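Local coordinates for protein cytochrome c (Chlorobaculum tepidum, PDB 3A9F) that carries electrons through a single covalently bound heme c, probably as the electron-carrier domain of the photosynthetic reaction-centre cytochrome cz, at residues Pro19-Pro22 with Ala23-Phe27; Lys40-Thr43 with Leu44-Ala48; Gly59-Asn62 with Leu63-Arg67. All coordinates share one frame; numbering follows the deposited sequence.

Contact 1: residues Pro19-Pro22 with Ala23-Phe27; sequences PPAP and AGFDF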
loop_
_atom_site.group_PDB
_atom_site.type_symbol
_atom_site.label_atom_id
_atom_site.label_comp_id
_atom_site.label_asym_id
_atom_site.label_seq_id
_atom_site.Cartn_x
_atom_site.Cartn_y
_atom_site.Cartn_z
ATOM N N PRO A 19 9.217 -6.343 2.815
ATOM C CA PRO A 19 9.644 -7.743 2.852
ATOM C C PRO A 19 8.501 -8.717 2.557
ATOM O O PRO A 19 7.333 -8.343 2.536
ATOM C CB PRO A 19 10.129 -7.945 4.295
ATOM C CG PRO A 19 9.971 -6.708 4.983
ATOM C CD PRO A 19 9.303 -5.696 4.134
ATOM N N PRO A 20 8.841 -9.990 2.353
ATOM C CA PRO A 20 7.818 -10.976 2.042
ATOM C C PRO A 20 6.766 -11.078 3.157
ATOM O O PRO A 20 7.104 -10.975 4.356
ATOM C CB PRO A 20 8.634 -12.269 1.923
ATOM C CG PRO A 20 9.964 -11.783 1.447
ATOM C CD PRO A 20 10.197 -10.555 2.247
ATOM N N ALA A 21 5.514 -11.293 2.761
ATOM C CA ALA A 21 4.402 -11.452 3.696
ATOM C C ALA A 21 4.663 -12.570 4.696
ATOM O O ALA A 21 5.328 -13.553 4.363
ATOM C CB ALA A 21 3.124 -11.739 2.944
ATOM N N PRO A 22 4.109 -12.456 5.914
ATOM C CA PRO A 22 4.159 -13.611 6.830
ATOM C C PRO A 22 3.479 -14.818 6.190
ATOM O O PRO A 22 2.498 -14.670 5.444
ATOM C CB PRO A 22 3.379 -13.122 8.064
ATOM C CG PRO A 22 2.577 -11.942 7.581
ATOM C CD PRO A 22 3.344 -11.317 6.466
ATOM N N ALA A 23 4.020 -16.002 6.464
ATOM C CA ALA A 23 3.399 -17.219 5.959
ATOM C C ALA A 23 1.963 -17.249 6.437
ATOM O O ALA A 23 1.696 -17.057 7.628
ATOM C CB ALA A 23 4.143 -18.458 6.459
ATOM N N GLY A 24 1.043 -17.479 5.507
ATOM C CA GLY A 24 -0.366 -17.509 5.861
ATOM C C GLY A 24 -1.078 -16.159 5.887
ATOM O O GLY A 24 -2.238 -16.069 6.311
ATOM N N PHE A 25 -0.400 -15.101 5.444
ATOM C CA PHE A 25 -0.985 -13.755 5.373
ATOM C C PHE A 25 -2.336 -13.788 4.686
ATOM O O PHE A 25 -2.501 -14.437 3.644
ATOM C CB PHE A 25 -0.006 -12.870 4.603
ATOM C CG PHE A 25 -0.410 -11.409 4.487
ATOM C CD1 PHE A 25 -0.227 -10.513 5.535
ATOM C CD2 PHE A 25 -0.895 -10.921 3.284
ATOM C CE1 PHE A 25 -0.599 -9.163 5.372
ATOM C CE2 PHE A 25 -1.227 -9.585 3.125
ATOM C CZ PHE A 25 -1.068 -8.719 4.168
ATOM N N ASP A 26 -3.294 -13.051 5.250
ATOM C CA ASP A 26 -4.643 -12.985 4.697
ATOM C C ASP A 26 -4.687 -11.855 3.669
ATOM O O ASP A 26 -4.943 -10.680 3.982
ATOM C CB ASP A 26 -5.681 -12.788 5.800
ATOM C CG ASP A 26 -7.112 -12.872 5.290
ATOM O OD1 ASP A 26 -7.336 -12.767 4.066
ATOM O OD2 ASP A 26 -8.020 -13.047 6.137
ATOM N N PHE A 27 -4.446 -12.219 2.419
ATOM C CA PHE A 27 -4.449 -11.237 1.344
ATOM C C PHE A 27 -5.832 -10.656 1.072
ATOM O O PHE A 27 -5.951 -9.503 0.640
ATOM C CB PHE A 27 -3.860 -11.832 0.068
ATOM C CG PHE A 27 -2.374 -12.038 0.140
ATOM C CD1 PHE A 27 -1.494 -10.988 -0.124
ATOM C CD2 PHE A 27 -1.854 -13.295 0.457
ATOM C CE1 PHE A 27 -0.106 -11.180 -0.055
ATOM C CE2 PHE A 27 -0.464 -13.498 0.539
ATOM C CZ PHE A 27 0.407 -12.443 0.276
#
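F25 holds its CG opposite its own backbone N (chi1 -177°) and F27 holds its CG opposite its carbonyl carbon (chi1 -72°), and these two torsions bring both rings to the methyl group of A21. The A21 CB lies 3.7 Å from F25 CB, just where that side chain leaves the backbone, and 3.9 Å from F27 CZ, the far end of the second ring. The two rings also meet each other: F25 CD2 sits over the centre of the F27 ring, 3.3 Å above its plane, while F27 CG lies at the edge of the F25 ring. Beside A21, the pyrrolidine of P22 slants across F25 and sets its CG 3.8 Å from F25 CD1.

A reversal of the backbone brings F25 back beside P22 and A21. P22 to F25 form a type II beta turn, closed by the bond from F25 N to P22 O at 2.9 Å, with the N-H reaching the oxygen from above the carbonyl plane. G24 occupies the third position with positive phi (85°), where a side chain would collide with the carbonyl oxygen of the residue before. Just beyond, D26 caps helix 27-37 by bonding through OD1 to A29 N. I86 of helix 78-91 touches A21, P22 and F25, E90 of that helix accepts a bond from A21 N, and K91 forms a cation-pi pair with F27.

Between 19-22 and 23-27 the side chains meet through carbon alone, and the one hydrogen bond joins backbone to backbone; apolar fit, together with that turn bond, is likely to contribute to how 19-26 leads into helix 27-37.

Contact 2: residues Lys40-Thr43 with Leu44-Ala48; sequences KCHT and LDSVA. With HEC (heme c), chain C.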
loop_
_atom_site.group_PDB
_atom_site.type_symbol
_atom_site.label_atom_id
_atom_site.label_comp_id
_atom_site.label_asym_id
_atom_site.label_seq_id
_atom_site.Cartn_x
_atom_site.Cartn_y
_atom_site.Cartn_z
ATOM N N LYS A 40 -9.872 7.253 -0.116
ATOM C CA LYS A 40 -10.523 8.331 0.631
ATOM C C LYS A 40 -10.287 9.705 0.019
ATOM O O LYS A 40 -11.221 10.505 -0.109
ATOM C CB LYS A 40 -10.052 8.342 2.082
ATOM C CG LYS A 40 -10.665 7.238 2.924
ATOM C CD LYS A 40 -12.177 7.457 3.148
ATOM C CE LYS A 40 -12.757 6.526 4.209
ATOM N NZ LYS A 40 -12.596 5.108 3.838
ATOM N N CYS A 41 -9.036 10.002 -0.333
ATOM C CA CYS A 41 -8.700 11.340 -0.857
ATOM C C CYS A 41 -8.672 11.414 -2.363
ATOM O O CYS A 41 -8.811 12.486 -2.944
ATOM C CB CYS A 41 -7.353 11.782 -0.313
ATOM S SG CYS A 41 -7.321 11.859 1.484
ATOM N N HIS A 42 -8.423 10.269 -2.978
ATOM C CA HIS A 42 -8.404 10.082 -4.413
ATOM C C HIS A 42 -8.651 8.602 -4.622
ATOM O O HIS A 42 -8.389 7.785 -3.728
ATOM C CB HIS A 42 -7.036 10.477 -5.012
ATOM C CG HIS A 42 -5.864 9.758 -4.391
ATOM N ND1 HIS A 42 -5.472 8.485 -4.770
ATOM C CD2 HIS A 42 -4.979 10.153 -3.444
ATOM C CE1 HIS A 42 -4.416 8.121 -4.067
ATOM N NE2 HIS A 42 -4.088 9.111 -3.256
ATOM N N THR A 43 -9.165 8.225 -5.776
ATOM C CA THR A 43 -9.258 6.802 -6.065
ATOM C C THR A 43 -7.860 6.213 -6.256
ATOM O O THR A 43 -6.924 6.876 -6.740
ATOM C CB THR A 43 -10.085 6.494 -7.315
ATOM O OG1 THR A 43 -9.385 6.991 -8.455
ATOM C CG2 THR A 43 -11.465 7.099 -7.223
ATOM N N LEU A 44 -7.703 4.957 -5.861
ATOM C CA LEU A 44 -6.463 4.272 -6.153
ATOM C C LEU A 44 -6.316 4.144 -7.670
ATOM O O LEU A 44 -5.208 4.289 -8.202
ATOM C CB LEU A 44 -6.412 2.915 -5.446
ATOM C CG LEU A 44 -5.139 2.095 -5.602
ATOM C CD1 LEU A 44 -3.903 2.908 -5.202
ATOM C CD2 LEU A 44 -5.240 0.820 -4.773
ATOM N N ASP A 45 -7.431 3.925 -8.369
ATOM C CA ASP A 45 -7.410 3.850 -9.839
ATOM C C ASP A 45 -6.718 5.053 -10.473
ATOM O O ASP A 45 -5.957 4.896 -11.435
ATOM C CB ASP A 45 -8.821 3.774 -10.412
ATOM C CG ASP A 45 -9.468 2.413 -10.252
ATOM O OD1 ASP A 45 -8.782 1.424 -9.932
ATOM O OD2 ASP A 45 -10.695 2.333 -10.482
ATOM N N SER A 46 -6.964 6.248 -9.932
ATOM C CA SER A 46 -6.458 7.477 -10.549
ATOM C C SER A 46 -4.929 7.613 -10.496
ATOM O O SER A 46 -4.335 8.408 -11.242
ATOM C CB SER A 46 -7.136 8.697 -9.931
ATOM O OG SER A 46 -6.642 8.961 -8.627
ATOM N N VAL A 47 -4.295 6.810 -9.641
ATOM C CA VAL A 47 -2.848 6.845 -9.478
ATOM C C VAL A 47 -2.204 5.481 -9.716
ATOM O O VAL A 47 -1.013 5.315 -9.462
ATOM C CB VAL A 47 -2.422 7.386 -8.087
ATOM C CG1 VAL A 47 -2.859 8.854 -7.911
ATOM C CG2 VAL A 47 -2.964 6.512 -6.953
ATOM N N ALA A 48 -2.987 4.533 -10.234
ATOM C CA ALA A 48 -2.560 3.126 -10.340
ATOM C C ALA A 48 -1.379 2.932 -11.271
ATOM O O ALA A 48 -0.418 2.246 -10.912
ATOM C CB ALA A 48 -3.736 2.249 -10.761
HETATM FE FE HEC C . -2.434 9.202 -2.088
HETATM C CHA HEC C . -0.966 11.061 -4.539
HETATM C CHB HEC C . -1.150 6.345 -3.516
HETATM C CHC HEC C . -3.934 7.322 0.325
HETATM C CHD HEC C . -3.581 12.034 -0.584
HETATM N NA HEC C . -1.292 8.794 -3.697
HETATM C C1A HEC C . -0.768 9.711 -4.590
HETATM C C2A HEC C . 0.043 9.022 -5.571
HETATM C C3A HEC C . 0.004 7.712 -5.263
HETATM C C4A HEC C . -0.848 7.547 -4.114
HETATM C CMA HEC C . 0.675 6.525 -5.980
HETATM C CAA HEC C . 0.815 9.716 -6.707
HETATM C CBA HEC C . 2.193 10.126 -6.194
HETATM C CGA HEC C . 3.062 10.655 -7.300
HETATM O O1A HEC C . 2.552 11.346 -8.209
HETATM O O2A HEC C . 4.274 10.380 -7.265
HETATM N NB HEC C . -2.585 7.202 -1.703
HETATM C C1B HEC C . -1.907 6.201 -2.378
HETATM C C2B HEC C . -2.088 4.962 -1.658
HETATM C C3B HEC C . -2.848 5.241 -0.586
HETATM C C4B HEC C . -3.173 6.638 -0.594
HETATM C CMB HEC C . -1.434 3.639 -2.109
HETATM C CAB HEC C . -3.307 4.362 0.582
HETATM C CBB HEC C . -2.061 3.992 1.429
HETATM N NC HEC C . -3.561 9.610 -0.449
HETATM C C1C HEC C . -4.117 8.680 0.403
HETATM C C2C HEC C . -4.901 9.369 1.390
HETATM C C3C HEC C . -4.835 10.693 1.117
HETATM C C4C HEC C . -3.958 10.853 -0.013
HETATM C CMC HEC C . -5.746 8.655 2.450
HETATM C CAC HEC C . -5.501 11.893 1.828
HETATM C CBC HEC C . -5.205 11.957 3.348
HETATM N ND HEC C . -2.292 11.210 -2.501
HETATM C C1D HEC C . -2.818 12.217 -1.707
HETATM C C2D HEC C . -2.468 13.503 -2.257
HETATM C C3D HEC C . -1.673 13.204 -3.471
HETATM C C4D HEC C . -1.598 11.772 -3.562
HETATM C CMD HEC C . -2.858 14.838 -1.647
HETATM C CAD HEC C . -1.064 14.238 -4.419
HETATM C CBD HEC C . 0.244 14.782 -3.856
HETATM C CGD HEC C . 1.295 13.715 -3.942
HETATM O O1D HEC C . 1.648 13.297 -5.072
HETATM O O2D HEC C . 1.751 13.264 -2.863
#
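The end of the CXXCH heme-binding motif, its last cysteine and its histidine adjacent in sequence, runs here straight into the turn that leads to helix 48-56. H42 NE2 binds FE of the heme at 2.0 Å, and M68 SD is the other protein ligand of the iron. C41 SG is joined covalently to heme CAC at 1.9 Å. On the far side of the imidazole, H42 ND1 gives a nearly straight bond to T43 O at 2.9 Å (175°); the oxygen lies in the ring plane, although the N-H comes to it from well above the carbonyl plane. This is the usual second-shell device of c-type cytochromes, a backbone carbonyl that fixes the rotation of the ligand histidine and would probably make it a stronger donor to iron.

S46 OG reaches the same T43 O at 2.8 Å from the opposite face of the carbonyl. T43 OG1, tucked between its backbone N and carbonyl carbon (chi1 67°), bends back to accept from S46 N at 2.9 Å. A valine in place of T43 would probably leave S46 N with only its weak bond to T43 O, allowing the start of the turn to shift. Next to the imidazole, V47 crosses it at about a right angle, its CG2 packing 3.6 Å from H42 CE1 and equally close to heme C3A.

Contact 3: residues Gly59-Asn62 with Leu63-Arg67; sequences GQVN and LIVKR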
loop_
_atom_site.group_PDB
_atom_site.type_symbol
_atom_site.label_atom_id
_atom_site.label_comp_id
_atom_site.label_asym_id
_atom_site.label_seq_id
_atom_site.Cartn_x
_atom_site.Cartn_y
_atom_site.Cartn_z
ATOM N N GLY A 59 10.700 -0.834 -6.277
ATOM C CA GLY A 59 10.805 -1.370 -4.916
ATOM C C GLY A 59 10.642 -0.327 -3.823
ATOM O O GLY A 59 11.254 -0.422 -2.746
ATOM N N GLN A 60 9.801 0.668 -4.094
ATOM C CA GLN A 60 9.583 1.769 -3.166
ATOM C C GLN A 60 8.109 1.884 -2.744
ATOM O O GLN A 60 7.582 2.985 -2.540
ATOM C CB GLN A 60 10.106 3.077 -3.770
ATOM C CG GLN A 60 11.631 3.079 -3.930
ATOM C CD GLN A 60 12.148 4.375 -4.503
ATOM O OE1 GLN A 60 12.717 5.194 -3.784
ATOM N NE2 GLN A 60 11.948 4.575 -5.801
ATOM N N VAL A 61 7.450 0.737 -2.576
ATOM C CA VAL A 61 6.055 0.716 -2.117
ATOM C C VAL A 61 5.922 1.310 -0.709
ATOM O O VAL A 61 5.028 2.125 -0.458
ATOM C CB VAL A 61 5.493 -0.723 -2.172
ATOM C CG1 VAL A 61 4.135 -0.794 -1.481
ATOM C CG2 VAL A 61 5.422 -1.227 -3.628
ATOM N N ASN A 62 6.791 0.914 0.217
ATOM C CA ASN A 62 6.689 1.449 1.570
ATOM C C ASN A 62 6.905 2.957 1.599
ATOM O O ASN A 62 6.231 3.666 2.335
ATOM C CB ASN A 62 7.660 0.758 2.528
ATOM C CG ASN A 62 7.384 1.120 3.959
ATOM O OD1 ASN A 62 6.284 0.878 4.467
ATOM N ND2 ASN A 62 8.361 1.726 4.621
ATOM N N LEU A 63 7.832 3.442 0.771
ATOM C CA LEU A 63 8.067 4.873 0.652
ATOM C C LEU A 63 6.767 5.637 0.419
ATOM O O LEU A 63 6.454 6.589 1.145
ATOM C CB LEU A 63 9.066 5.162 -0.480
ATOM C CG LEU A 63 9.427 6.631 -0.707
ATOM C CD1 LEU A 63 10.310 7.138 0.426
ATOM C CD2 LEU A 63 10.134 6.810 -2.046
ATOM N N ILE A 64 6.010 5.223 -0.589
ATOM C CA ILE A 64 4.814 5.982 -0.926
ATOM C C ILE A 64 3.693 5.767 0.110
ATOM O O ILE A 64 2.960 6.716 0.440
ATOM C CB ILE A 64 4.357 5.771 -2.401
ATOM C CG1 ILE A 64 3.320 6.824 -2.815
ATOM C CG2 ILE A 64 3.822 4.371 -2.654
ATOM C CD1 ILE A 64 3.794 8.266 -2.737
ATOM N N VAL A 65 3.564 4.552 0.655
ATOM C CA VAL A 65 2.515 4.293 1.656
ATOM C C VAL A 65 2.766 5.147 2.894
ATOM O O VAL A 65 1.822 5.746 3.443
ATOM C CB VAL A 65 2.433 2.802 1.984
ATOM C CG1 VAL A 65 1.507 2.545 3.164
ATOM C CG2 VAL A 65 1.958 2.019 0.744
ATOM N N LYS A 66 4.034 5.234 3.313
ATOM C CA LYS A 66 4.380 6.039 4.479
ATOM C C LYS A 66 4.184 7.544 4.220
ATOM O O LYS A 66 3.786 8.286 5.129
ATOM C CB LYS A 66 5.798 5.714 4.981
ATOM C CG LYS A 66 5.981 4.260 5.490
ATOM C CD LYS A 66 5.115 3.835 6.690
ATOM C CE LYS A 66 5.639 4.389 8.006
ATOM N NZ LYS A 66 4.844 3.890 9.177
ATOM N N ARG A 67 4.426 7.994 2.986
ATOM C CA ARG A 67 4.142 9.381 2.631
ATOM C C ARG A 67 2.654 9.669 2.786
ATOM O O ARG A 67 2.264 10.662 3.409
ATOM C CB ARG A 67 4.590 9.679 1.209
ATOM C CG ARG A 67 4.498 11.133 0.852
ATOM C CD ARG A 67 5.190 11.376 -0.461
ATOM N NE ARG A 67 6.617 11.076 -0.398
ATOM C CZ ARG A 67 7.401 10.930 -1.461
ATOM N NH1 ARG A 67 6.898 11.045 -2.681
ATOM N NH2 ARG A 67 8.687 10.663 -1.307
#
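N62 and K66 run side by side on one flank of the first turn of helix 61-70, and V61 and V65 do the same on another. The backbone is the tight part. V65 N bonds to V61 O at 3.0 Å and K66 N to N62 O at 2.9 Å, both approaching nearly along the C=O axis, while the opening bond, from I64 N to Q60 O of the N-cap residue, is weak at 3.4 Å. The valines meet more loosely, V61 CG1 lying 4.2 Å from V65 CG2.

The more open side belongs to Q60 and L63: Q60 stretches out beyond CG (chi2 -179°) alongside exposed L63, with Q60 OE1 3.5 Å from L63 CD2, while its NE2 bonds to T58 OG1. On the other flank N62 OD1 touches K66 CG at 3.5 Å; the lysine bends away to give its NZ to Q69 OE1 and to a salt bridge with D78. Inward, V61 and V65 pack on L88 of helix 78-91, and V61 and I64 on F51 of helix 48-56, so the turn packs against both helices.

The three contacts follow one another along the chain without touching, and their relation to the heme differs. Contact 2 supplies a covalent link and an iron ligand; contact 3 comes near the heme through I64, whose side chain is about 4 Å from it, and its helix 61-70 carries the second iron ligand, M68. Their centres are about 15 Å apart. Contact 1 lies on the other side of the chain's centre from contact 2, with centres about 24 Å apart, and the F25 side chain is about 13 Å from the heme. Helix 78-91 is shared by contacts 1 and 3, which both pack on it; their centres are about 18 Å and their nearest atoms about 7 Å apart.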